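Local atomic coordinates of SmhB (Serratia marcescens, PDB entry 6ZZ5), a protein that forms one component of Smh, a tripartite alpha-pore forming toxin, and probably helps to build the membrane pore, being seen here in its soluble form. Residues Q49-T52 and G53-A56; L130-K133 and L134-D137; S138-Y141 and Q142-V145; N147-N150 and V151-G154; G154-G157 and V158-Q161. All coordinates share one frame; numbering follows the deposited sequence.

Contact 1 of 5, residues Q49-T52 and G53-A56; sequences QINT and GLGA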
loop_
_atom_site.group_PDB
_atom_site.type_symbol
_atom_site.label_atom_id
_atom_site.label_comp_id
_atom_site.label_asym_id
_atom_site.label_seq_id
_atom_site.Cartn_x
_atom_site.Cartn_y
_atom_site.Cartn_z
ATOM N N GLN A 49 -13.828 -19.361 16.221
ATOM C CA GLN A 49 -14.207 -17.995 15.783
ATOM C C GLN A 49 -12.962 -17.259 15.248
ATOM O O GLN A 49 -13.046 -16.596 14.202
ATOM C CB GLN A 49 -14.899 -17.244 16.934
ATOM C CG GLN A 49 -16.286 -17.776 17.235
ATOM C CD GLN A 49 -16.855 -17.297 18.550
ATOM O OE1 GLN A 49 -16.237 -16.559 19.312
ATOM N NE2 GLN A 49 -18.014 -17.819 18.889
ATOM N N ILE A 50 -11.868 -17.308 15.995
ATOM C CA ILE A 50 -10.626 -16.579 15.599
ATOM C C ILE A 50 -10.128 -17.117 14.257
ATOM O O ILE A 50 -9.674 -16.326 13.417
ATOM C CB ILE A 50 -9.574 -16.704 16.699
ATOM C CG1 ILE A 50 -10.014 -15.938 17.952
ATOM C CG2 ILE A 50 -8.211 -16.265 16.184
ATOM C CD1 ILE A 50 -9.234 -16.350 19.132
ATOM N N ASN A 51 -10.095 -18.451 14.107
ATOM C CA ASN A 51 -9.535 -19.059 12.879
ATOM C C ASN A 51 -10.495 -18.780 11.712
ATOM O O ASN A 51 -10.020 -18.579 10.584
ATOM C CB ASN A 51 -9.211 -20.522 13.141
ATOM C CG ASN A 51 -7.961 -20.644 13.990
ATOM O OD1 ASN A 51 -7.174 -19.688 14.018
ATOM N ND2 ASN A 51 -7.725 -21.810 14.584
ATOM N N THR A 52 -11.792 -18.722 11.953
ATOM C CA THR A 52 -12.778 -18.319 10.920
ATOM C C THR A 52 -12.418 -16.902 10.500
ATOM O O THR A 52 -12.332 -16.638 9.275
ATOM C CB THR A 52 -14.234 -18.428 11.406
ATOM O OG1 THR A 52 -14.400 -19.806 11.624
ATOM C CG2 THR A 52 -15.282 -17.912 10.433
ATOM N N GLY A 53 -12.239 -16.014 11.484
ATOM C CA GLY A 53 -11.769 -14.645 11.203
ATOM C C GLY A 53 -10.492 -14.592 10.390
ATOM O O GLY A 53 -10.375 -13.784 9.423
ATOM N N LEU A 54 -9.485 -15.357 10.802
ATOM C CA LEU A 54 -8.191 -15.387 10.098
ATOM C C LEU A 54 -8.389 -15.873 8.658
ATOM O O LEU A 54 -7.759 -15.285 7.789
ATOM C CB LEU A 54 -7.174 -16.256 10.848
ATOM C CG LEU A 54 -5.851 -16.486 10.136
ATOM C CD1 LEU A 54 -5.103 -15.153 9.888
ATOM C CD2 LEU A 54 -4.984 -17.453 10.944
ATOM N N GLY A 55 -9.232 -16.860 8.426
ATOM C CA GLY A 55 -9.542 -17.309 7.049
ATOM C C GLY A 55 -10.099 -16.184 6.207
ATOM O O GLY A 55 -9.732 -16.063 5.030
ATOM N N ALA A 56 -10.999 -15.383 6.789
ATOM C CA ALA A 56 -11.628 -14.243 6.095
ATOM C C ALA A 56 -10.531 -13.206 5.821
ATOM O O ALA A 56 -10.439 -12.663 4.700
ATOM C CB ALA A 56 -12.788 -13.685 6.942
#
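Gly53 N meets Gln49 O at 2.9 Å in an almost straight hydrogen bond (170° at the hydrogen), and the next three residues repeat the pattern. Leu54 N reaches Ile50 O at 2.8 Å and Gly55 N reaches Asn51 O at 2.9 Å, while the bond from Ala56 N to Thr52 O is a little longer at 3.1 Å. Side chains add little across the segments. Leu54 sets its CB against two acceptors of the preceding turn, 3.6 Å from Ile50 O, and Ala56 rests its CB 3.8 Å from Thr52 O. The CG of Leu54 lies opposite its own backbone N (chi1 173°), and the side chain packs on Met213 of a loop.

In Thr52 the methyl CG2 takes the place anti to the backbone N, and OG1, lying beside that N, donates to Arg48 O one turn back; CG2 stays near Gly53 N. Asn51 uses ND2 to hold Val35 O, tying helix 44-92 to the loop that precedes it. Beyond this shell, Ile50 is wedged among Val35 and Phe37, Ala257 and Ile260 of helix 252-300, and Tyr141 and Ile144 of helix 99-151, and Ala56 touches Tyr264. This is a regular alpha-helical turn in a bundle of long helices. Since the backbone satisfies its own polar groups, the apolar side chains can enter the bundle interior while Thr52, on the solvent side, spends its hydroxyl on a carbonyl of its own helix.

Contact 2 of 5, residues L130-K133 and L134-D137; sequences LNDK and LIID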
loop_
_atom_site.group_PDB
_atom_site.type_symbol
_atom_site.label_atom_id
_atom_site.label_comp_id
_atom_site.label_asym_id
_atom_site.label_seq_id
_atom_site.Cartn_x
_atom_site.Cartn_y
_atom_site.Cartn_z
ATOM N N LEU A 130 -13.346 -3.393 -0.789
ATOM C CA LEU A 130 -12.487 -4.236 0.070
ATOM C C LEU A 130 -12.330 -3.536 1.428
ATOM O O LEU A 130 -12.473 -4.204 2.449
ATOM C CB LEU A 130 -11.140 -4.490 -0.591
ATOM C CG LEU A 130 -10.128 -5.191 0.326
ATOM C CD1 LEU A 130 -10.652 -6.572 0.765
ATOM C CD2 LEU A 130 -8.761 -5.264 -0.315
ATOM N N ASN A 131 -12.089 -2.224 1.424
ATOM C CA ASN A 131 -12.021 -1.393 2.652
ATOM C C ASN A 131 -13.308 -1.575 3.432
ATOM O O ASN A 131 -13.240 -1.762 4.653
ATOM C CB ASN A 131 -11.702 0.059 2.322
ATOM C CG ASN A 131 -11.441 0.891 3.543
ATOM O OD1 ASN A 131 -10.734 0.459 4.454
ATOM N ND2 ASN A 131 -11.951 2.111 3.509
ATOM N N ASP A 132 -14.455 -1.482 2.771
ATOM C CA ASP A 132 -15.775 -1.577 3.454
ATOM C C ASP A 132 -15.895 -2.947 4.124
ATOM O O ASP A 132 -16.258 -3.004 5.327
ATOM C CB ASP A 132 -16.944 -1.304 2.497
ATOM C CG ASP A 132 -16.958 0.143 2.024
ATOM O OD1 ASP A 132 -16.309 0.956 2.683
ATOM O OD2 ASP A 132 -17.609 0.429 0.970
ATOM N N LYS A 133 -15.576 -4.031 3.420
ATOM C CA LYS A 133 -15.697 -5.389 3.999
ATOM C C LYS A 133 -14.727 -5.518 5.196
ATOM O O LYS A 133 -15.113 -6.123 6.196
ATOM C CB LYS A 133 -15.355 -6.451 2.967
ATOM C CG LYS A 133 -16.338 -6.522 1.823
ATOM C CD LYS A 133 -15.926 -7.567 0.799
ATOM C CE LYS A 133 -16.658 -7.397 -0.514
ATOM N NZ LYS A 133 -17.009 -8.718 -1.075
ATOM N N LEU A 134 -13.529 -4.922 5.085
ATOM C CA LEU A 134 -12.484 -4.985 6.125
ATOM C C LEU A 134 -12.968 -4.182 7.351
ATOM O O LEU A 134 -12.687 -4.611 8.496
ATOM C CB LEU A 134 -11.143 -4.483 5.595
ATOM C CG LEU A 134 -10.339 -5.487 4.770
ATOM C CD1 LEU A 134 -9.206 -4.770 4.040
ATOM C CD2 LEU A 134 -9.813 -6.629 5.651
ATOM N N ILE A 135 -13.686 -3.088 7.144
ATOM C CA ILE A 135 -14.243 -2.261 8.262
ATOM C C ILE A 135 -15.211 -3.175 9.034
ATOM O O ILE A 135 -15.054 -3.342 10.274
ATOM C CB ILE A 135 -14.897 -0.964 7.781
ATOM C CG1 ILE A 135 -13.829 -0.008 7.262
ATOM C CG2 ILE A 135 -15.718 -0.317 8.907
ATOM C CD1 ILE A 135 -14.346 1.134 6.457
ATOM N N ILE A 136 -16.107 -3.846 8.306
ATOM C CA ILE A 136 -17.172 -4.663 8.947
ATOM C C ILE A 136 -16.451 -5.807 9.659
ATOM O O ILE A 136 -16.698 -6.050 10.898
ATOM C CB ILE A 136 -18.189 -5.113 7.888
ATOM C CG1 ILE A 136 -18.985 -3.933 7.319
ATOM C CG2 ILE A 136 -19.151 -6.161 8.430
ATOM C CD1 ILE A 136 -19.428 -4.154 5.866
ATOM N N ASP A 137 -15.634 -6.534 8.914
ATOM C CA ASP A 137 -15.078 -7.815 9.430
ATOM C C ASP A 137 -14.135 -7.508 10.601
ATOM O O ASP A 137 -14.215 -8.214 11.602
ATOM C CB ASP A 137 -14.444 -8.709 8.341
ATOM C CG ASP A 137 -15.426 -9.360 7.380
ATOM O OD1 ASP A 137 -16.638 -9.372 7.665
ATOM O OD2 ASP A 137 -14.989 -9.743 6.302
#
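Residues 130-133 and 134-137 are consecutive turns of one alpha-helix, joined by four backbone hydrogen bonds in which each amide of 134-137 donates to the carbonyl four residues earlier, the shortest from Asp137 N to Lys133 O at 2.8 Å. Leu130 and Leu134 stand one turn apart and their side chains slant across each other, Leu130 CG approaching Leu134 CD1 to 3.8 Å. The CG of Leu134 swings beside its own backbone N (chi1 -81°), and this folds the chain back over the preceding turn, with CG 3.4 Å from Leu130 O.

Ile135 does the same one residue on. Its CG1 lies 3.2 Å from Asn131 O, and CD1 extends to 3.9 Å from Asn131 ND2, so a methyl group leans against an amide. That amide is held at both ends by helix 252-300: ND2 donates to Gln272 OE1, and OD1 accepts from Gln268 NE2, which fixes the rotation of the group.

Helix 99-151 is thus clamped in the elongated helical bundle of a protein related to the Bacillus haemolytic enterotoxin (HBL) family, with helix 252-300 meeting Asn131, Leu134 and Ile135 and helix 44-92 meeting Leu130, Lys133 and Leu134. Across the exposed part of the turn, Ile136 lays CD1 3.4 Å from Asp132 O. Asp137 places its CB 3.4 Å from Lys133 O, while its carboxylate OD2 is hydrogen-bonded to His60 NE2 of helix 44-92, consistent with a hydrogen on NE2. Tyr264 of helix 252-300 also touches Asp137.

Contact 3 of 5, residues S138-Y141 and Q142-V145; sequences SNNY and QLIV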
loop_
_atom_site.group_PDB
_atom_site.type_symbol
_atom_site.label_atom_id
_atom_site.label_comp_id
_atom_site.label_asym_id
_atom_site.label_seq_id
_atom_site.Cartn_x
_atom_site.Cartn_y
_atom_site.Cartn_z
ATOM N N SER A 138 -13.249 -6.513 10.516
ATOM C CA SER A 138 -12.276 -6.235 11.594
ATOM C C SER A 138 -13.036 -5.744 12.838
ATOM O O SER A 138 -12.625 -6.128 13.948
ATOM C CB SER A 138 -11.192 -5.241 11.179
ATOM O OG SER A 138 -11.771 -4.003 10.890
ATOM N N ASN A 139 -14.155 -5.023 12.683
ATOM C CA ASN A 139 -14.926 -4.565 13.865
ATOM C C ASN A 139 -15.635 -5.768 14.507
ATOM O O ASN A 139 -15.599 -5.872 15.744
ATOM C CB ASN A 139 -15.858 -3.394 13.582
ATOM C CG ASN A 139 -15.062 -2.095 13.564
ATOM O OD1 ASN A 139 -14.878 -1.504 14.632
ATOM N ND2 ASN A 139 -14.630 -1.628 12.378
ATOM N N ASN A 140 -16.283 -6.617 13.716
ATOM C CA ASN A 140 -16.962 -7.824 14.274
ATOM C C ASN A 140 -15.938 -8.734 14.982
ATOM O O ASN A 140 -16.291 -9.255 16.020
ATOM C CB ASN A 140 -17.811 -8.546 13.225
ATOM C CG ASN A 140 -19.133 -7.831 13.066
ATOM O OD1 ASN A 140 -19.880 -7.657 14.030
ATOM N ND2 ASN A 140 -19.436 -7.371 11.880
ATOM N N TYR A 141 -14.722 -8.857 14.448
ATOM C CA TYR A 141 -13.633 -9.683 15.023
ATOM C C TYR A 141 -13.399 -9.258 16.475
ATOM O O TYR A 141 -13.203 -10.138 17.325
ATOM C CB TYR A 141 -12.338 -9.657 14.209
ATOM C CG TYR A 141 -11.223 -10.429 14.888
ATOM C CD1 TYR A 141 -11.050 -11.773 14.665
ATOM C CD2 TYR A 141 -10.474 -9.834 15.892
ATOM C CE1 TYR A 141 -10.117 -12.500 15.385
ATOM C CE2 TYR A 141 -9.538 -10.542 16.635
ATOM C CZ TYR A 141 -9.364 -11.894 16.379
ATOM O OH TYR A 141 -8.415 -12.609 17.058
ATOM N N GLN A 142 -13.370 -7.960 16.777
ATOM C CA GLN A 142 -13.060 -7.490 18.162
ATOM C C GLN A 142 -14.057 -8.063 19.168
ATOM O O GLN A 142 -13.661 -8.274 20.296
ATOM C CB GLN A 142 -13.069 -5.956 18.245
ATOM C CG GLN A 142 -11.864 -5.312 17.578
ATOM C CD GLN A 142 -10.546 -5.869 18.082
ATOM O OE1 GLN A 142 -9.757 -6.402 17.331
ATOM N NE2 GLN A 142 -10.304 -5.748 19.365
ATOM N N LEU A 143 -15.282 -8.387 18.784
ATOM C CA LEU A 143 -16.270 -8.984 19.726
ATOM C C LEU A 143 -15.719 -10.311 20.274
ATOM O O LEU A 143 -15.888 -10.583 21.463
ATOM C CB LEU A 143 -17.620 -9.208 19.056
ATOM C CG LEU A 143 -18.276 -7.984 18.407
ATOM C CD1 LEU A 143 -19.637 -8.370 17.868
ATOM C CD2 LEU A 143 -18.394 -6.826 19.382
ATOM N N ILE A 144 -15.026 -11.078 19.423
ATOM C CA ILE A 144 -14.451 -12.404 19.765
ATOM C C ILE A 144 -13.450 -12.240 20.927
ATOM O O ILE A 144 -13.439 -13.043 21.843
ATOM C CB ILE A 144 -13.807 -13.038 18.518
ATOM C CG1 ILE A 144 -14.851 -13.259 17.410
ATOM C CG2 ILE A 144 -13.086 -14.333 18.895
ATOM C CD1 ILE A 144 -14.292 -13.561 16.061
ATOM N N VAL A 145 -12.607 -11.219 20.860
ATOM C CA VAL A 145 -11.533 -10.944 21.835
ATOM C C VAL A 145 -12.163 -10.599 23.182
ATOM O O VAL A 145 -11.683 -11.138 24.210
ATOM C CB VAL A 145 -10.610 -9.807 21.345
ATOM C CG1 VAL A 145 -9.477 -9.599 22.347
ATOM C CG2 VAL A 145 -10.045 -10.079 19.960
#
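Gln142 N is shared between two carbonyls, Ser138 O at 3.5 Å and Asn139 O at 3.2 Å, and both bonds are weak. This marks a local change of pitch within helix 99-151, where the hydrogen bonding shifts from the alpha pattern to the three-residue spacing of a 3-10 turn. Leu143 N donates to Asn140 O, and Ile144 N to Tyr141 O at 2.9 Å, in each case with the donor standing well above the carbonyl plane, 53° out of it for Leu143. Leu143 N has drawn back from Asn139 O, and Ile144 N from Asn140 O, beyond bonding distance.

The side chain that dominates this turn is Tyr141. Its CG lies anti to the backbone N (chi1 176°), which sends the ring along the helix over the following residues, and its hydroxyl is bonded to Ala257 O on helix 252-300. Gln142 bends at chi2 and brings OE1 to the ring edge, in the ring plane, 3.8 Å from Tyr141 CD2; the amide and ring planes are 52° apart, and OE1 has a weak hydrogen bond from Arg265 NE. The Ile144 side chain crosses that of Tyr141 at about a right angle, CD1 lying 4.0 Å from Tyr141 CD1.

On the outer face Asn140 and Leu143 run side by side, Asn140 OD1 3.9 Å from Leu143 CD1. Ser138 OG and Asn139 ND2 are hydrogen-bonded back to Leu134 O and Ile135 O, one turn earlier in the helix. Ile260 packs on Tyr141 and Leu159 on Val145, whose CG2 comes obliquely to 3.4 Å from Tyr141 CE2.

Contact 4 of 5, residues N147-N150 and V151-G154; sequences NLNN and VVNG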
loop_
_atom_site.group_PDB
_atom_site.type_symbol
_atom_site.label_atom_id
_atom_site.label_comp_id
_atom_site.label_asym_id
_atom_site.label_seq_id
_atom_site.Cartn_x
_atom_site.Cartn_y
_atom_site.Cartn_z
ATOM N N ASN A 147 -15.156 -11.428 24.245
ATOM C CA ASN A 147 -15.851 -12.644 24.743
ATOM C C ASN A 147 -14.812 -13.581 25.371
ATOM O O ASN A 147 -15.076 -14.100 26.437
ATOM C CB ASN A 147 -16.650 -13.332 23.634
ATOM C CG ASN A 147 -17.886 -12.546 23.257
ATOM O OD1 ASN A 147 -18.471 -11.885 24.110
ATOM N ND2 ASN A 147 -18.306 -12.633 22.001
ATOM N N LEU A 148 -13.690 -13.795 24.705
ATOM C CA LEU A 148 -12.600 -14.669 25.185
ATOM C C LEU A 148 -12.050 -14.095 26.484
ATOM O O LEU A 148 -11.901 -14.896 27.419
ATOM C CB LEU A 148 -11.498 -14.832 24.153
ATOM C CG LEU A 148 -10.259 -15.569 24.631
ATOM C CD1 LEU A 148 -10.593 -17.016 24.973
ATOM C CD2 LEU A 148 -9.202 -15.529 23.553
ATOM N N ASN A 149 -11.843 -12.782 26.571
ATOM C CA ASN A 149 -11.387 -12.154 27.835
ATOM C C ASN A 149 -12.417 -12.443 28.935
ATOM O O ASN A 149 -11.987 -12.804 30.062
ATOM C CB ASN A 149 -11.093 -10.656 27.714
ATOM C CG ASN A 149 -10.051 -10.205 28.720
ATOM O OD1 ASN A 149 -9.141 -10.962 29.030
ATOM N ND2 ASN A 149 -10.220 -9.033 29.297
ATOM N N ASN A 150 -13.709 -12.338 28.639
ATOM C CA ASN A 150 -14.788 -12.682 29.631
ATOM C C ASN A 150 -14.723 -14.153 30.048
ATOM O O ASN A 150 -14.766 -14.454 31.268
ATOM C CB ASN A 150 -16.186 -12.331 29.130
ATOM C CG ASN A 150 -16.359 -10.833 29.014
ATOM O OD1 ASN A 150 -15.677 -10.086 29.712
ATOM N ND2 ASN A 150 -17.234 -10.393 28.121
ATOM N N VAL A 151 -14.569 -15.067 29.097
ATOM C CA VAL A 151 -14.517 -16.522 29.420
ATOM C C VAL A 151 -13.401 -16.753 30.429
ATOM O O VAL A 151 -13.633 -17.522 31.339
ATOM C CB VAL A 151 -14.334 -17.414 28.177
ATOM C CG1 VAL A 151 -13.984 -18.847 28.551
ATOM C CG2 VAL A 151 -15.566 -17.387 27.278
ATOM N N VAL A 152 -12.228 -16.150 30.285
ATOM C CA VAL A 152 -11.098 -16.419 31.229
ATOM C C VAL A 152 -11.120 -15.442 32.421
ATOM O O VAL A 152 -10.104 -15.402 33.098
ATOM C CB VAL A 152 -9.724 -16.388 30.523
ATOM C CG1 VAL A 152 -9.587 -17.491 29.479
ATOM C CG2 VAL A 152 -9.415 -15.018 29.928
ATOM N N ASN A 153 -12.188 -14.663 32.637
ATOM C CA ASN A 153 -12.296 -13.731 33.796
ATOM C C ASN A 153 -11.136 -12.724 33.735
ATOM O O ASN A 153 -10.561 -12.422 34.805
ATOM C CB ASN A 153 -12.311 -14.523 35.114
ATOM C CG ASN A 153 -12.819 -13.784 36.336
ATOM O OD1 ASN A 153 -13.323 -12.678 36.256
ATOM N ND2 ASN A 153 -12.692 -14.402 37.493
ATOM N N GLY A 154 -10.793 -12.231 32.548
ATOM C CA GLY A 154 -9.681 -11.267 32.405
ATOM C C GLY A 154 -10.182 -9.870 32.797
ATOM O O GLY A 154 -11.397 -9.651 32.974
#
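The amide of Asn149 is approached from out of its plane by the backbone of Gly154, with OD1 3.4 Å from Gly154 CA and ND2 3.6 Å from Gly154 C. The ND2 end is a donor to Asn156 OD1, with a weaker bond to Asn155 O. The neighbouring amide of Asn150 turns its OD1 to Asn156 ND2, so Asn156 is held by both side chains.

Beneath these groups the helix 99-151 ends in a Schellman motif. Val151 N still bonds to Asn147 O, and Val152 N to Leu148 O, but Val152 then leaves helical angles and Asn153 takes up a positive phi (59°). This reverses the chain: Gly154 N returns to Asn149 O at 2.8 Å, nearly straight at 168°, and Asn153 N closes the inner bond to Asn150 O at 2.9 Å, the donor lying well above that carbonyl plane.

Val152 tucks CG2 against Asn149 O at 3.4 Å, a methyl placed between its own N and carbonyl carbon, and both Val152 and Leu148 pack on Val254 of helix 252-300. The capping bonds use carbonyls that lack a further helical turn to donate to them. The Asn149 amide is thus fixed through its ND2 end, while OD1 is buried against Gly154 CA without a hydrogen-bond partner in the model.

Contact 5 of 5, residues G154-G157 and V158-Q161; sequences GNNG and VLEQ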
loop_
_atom_site.group_PDB
_atom_site.type_symbol
_atom_site.label_atom_id
_atom_site.label_comp_id
_atom_site.label_asym_id
_atom_site.label_seq_id
_atom_site.Cartn_x
_atom_site.Cartn_y
_atom_site.Cartn_z
ATOM N N GLY A 154 -10.793 -12.231 32.548
ATOM C CA GLY A 154 -9.681 -11.267 32.405
ATOM C C GLY A 154 -10.182 -9.870 32.797
ATOM O O GLY A 154 -11.397 -9.651 32.974
ATOM N N ASN A 155 -9.256 -8.939 32.898
ATOM C CA ASN A 155 -9.561 -7.516 33.161
ATOM C C ASN A 155 -9.712 -6.768 31.822
ATOM O O ASN A 155 -8.723 -6.712 31.052
ATOM C CB ASN A 155 -8.480 -6.971 34.088
ATOM C CG ASN A 155 -8.778 -5.539 34.441
ATOM O OD1 ASN A 155 -8.911 -4.701 33.566
ATOM N ND2 ASN A 155 -8.992 -5.281 35.709
ATOM N N ASN A 156 -10.912 -6.246 31.523
ATOM C CA ASN A 156 -11.219 -5.613 30.220
ATOM C C ASN A 156 -10.549 -4.214 30.153
ATOM O O ASN A 156 -10.149 -3.848 29.064
ATOM C CB ASN A 156 -12.720 -5.649 29.910
ATOM C CG ASN A 156 -13.222 -6.976 29.336
ATOM O OD1 ASN A 156 -12.589 -7.658 28.516
ATOM N ND2 ASN A 156 -14.412 -7.377 29.732
ATOM N N GLY A 157 -10.313 -3.525 31.274
ATOM C CA GLY A 157 -9.537 -2.262 31.350
ATOM C C GLY A 157 -8.078 -2.466 30.921
ATOM O O GLY A 157 -7.519 -1.640 30.210
ATOM N N VAL A 158 -7.453 -3.561 31.332
ATOM C CA VAL A 158 -6.060 -3.850 30.897
ATOM C C VAL A 158 -6.066 -4.155 29.402
ATOM O O VAL A 158 -5.202 -3.696 28.679
ATOM C CB VAL A 158 -5.435 -5.001 31.699
ATOM C CG1 VAL A 158 -4.087 -5.372 31.116
ATOM C CG2 VAL A 158 -5.305 -4.658 33.173
ATOM N N LEU A 159 -7.008 -4.956 28.934
ATOM C CA LEU A 159 -7.088 -5.310 27.493
ATOM C C LEU A 159 -7.315 -4.047 26.659
ATOM O O LEU A 159 -6.658 -3.877 25.625
ATOM C CB LEU A 159 -8.223 -6.309 27.319
ATOM C CG LEU A 159 -8.501 -6.746 25.895
ATOM C CD1 LEU A 159 -7.247 -7.327 25.234
ATOM C CD2 LEU A 159 -9.623 -7.759 25.901
ATOM N N GLU A 160 -8.220 -3.187 27.091
ATOM C CA GLU A 160 -8.521 -1.920 26.372
ATOM C C GLU A 160 -7.294 -1.011 26.362
ATOM O O GLU A 160 -7.048 -0.436 25.295
ATOM C CB GLU A 160 -9.710 -1.171 26.978
ATOM C CG GLU A 160 -10.965 -1.430 26.185
ATOM C CD GLU A 160 -10.671 -1.573 24.692
ATOM O OE1 GLU A 160 -11.024 -2.647 24.114
ATOM O OE2 GLU A 160 -10.058 -0.619 24.105
ATOM N N GLN A 161 -6.557 -0.911 27.484
ATOM C CA GLN A 161 -5.328 -0.081 27.517
ATOM C C GLN A 161 -4.301 -0.665 26.514
ATOM O O GLN A 161 -3.654 0.096 25.793
ATOM C CB GLN A 161 -4.729 0.072 28.908
ATOM C CG GLN A 161 -3.599 1.105 28.899
ATOM C CD GLN A 161 -4.071 2.496 28.511
ATOM O OE1 GLN A 161 -5.102 2.952 28.998
ATOM N NE2 GLN A 161 -3.398 3.153 27.573
#
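Asn155 swings its amide over the start of the next turn through chi1 -177° and chi2 -57°, which carry OD1 forward to Val158 N. The bond, 2.9 Å long with 154° at the hydrogen, makes Asn155 the N-cap of helix 156-184, its side chain replacing the carbonyl that an earlier turn would have supplied. The same residue also serves with its backbone, since Leu159 N donates to Asn155 O at 3.2 Å, the first regular helical bond. Glu160 N to Asn156 O and Gln161 N to Gly157 O then continue it.

Val158 sits beneath the cap: its side chain crosses that of Asn155 at about a right angle, CG2 lying 3.6 Å from Asn155 OD1 and also touching CG of the amide. Val158 packs outward on Gln249 and Leu250 of the loop before helix 252-300, and Leu159 packs on Leu250, Val254 and Ser258, joining the new helix to the bundle. Asn156, whose amide is hydrogen-bonded to Asn149 and Asn150 of the preceding helix, runs alongside Leu159, with OD1 4.0 Å from Leu159 CD2.

On the outer side Glu160 bends at chi2, so that its carboxylate takes no part and CB lies 3.4 Å from Asn156 O. Gln161 donates through NE2 to Asp165 OD1 farther along the helix, while its CB stays 3.5 Å from Gly157 O.

In the fold
Contacts 2, 3 and 4 follow one another on helix 99-151. Each is partly buried, but contact 4 is more exposed and its chain leaves the helix. Contact 1, on helix 44-92, packs against contact 3 through Ile50 and Ile144, the centres of the two contacts about 10 Å apart, whereas contact 2 lies nearby without touching it. Contact 5 is a surface contact that opens helix 156-184; it shares Gly154 with contact 4 and meets contact 3 through Leu159 and Val145. Chemistry follows place: regular alpha-helical bonds in contacts 1 and 2, a tightened turn around a tyrosine in contact 3, and asparagine-rich capping where helix 99-151 ends and its successor begins.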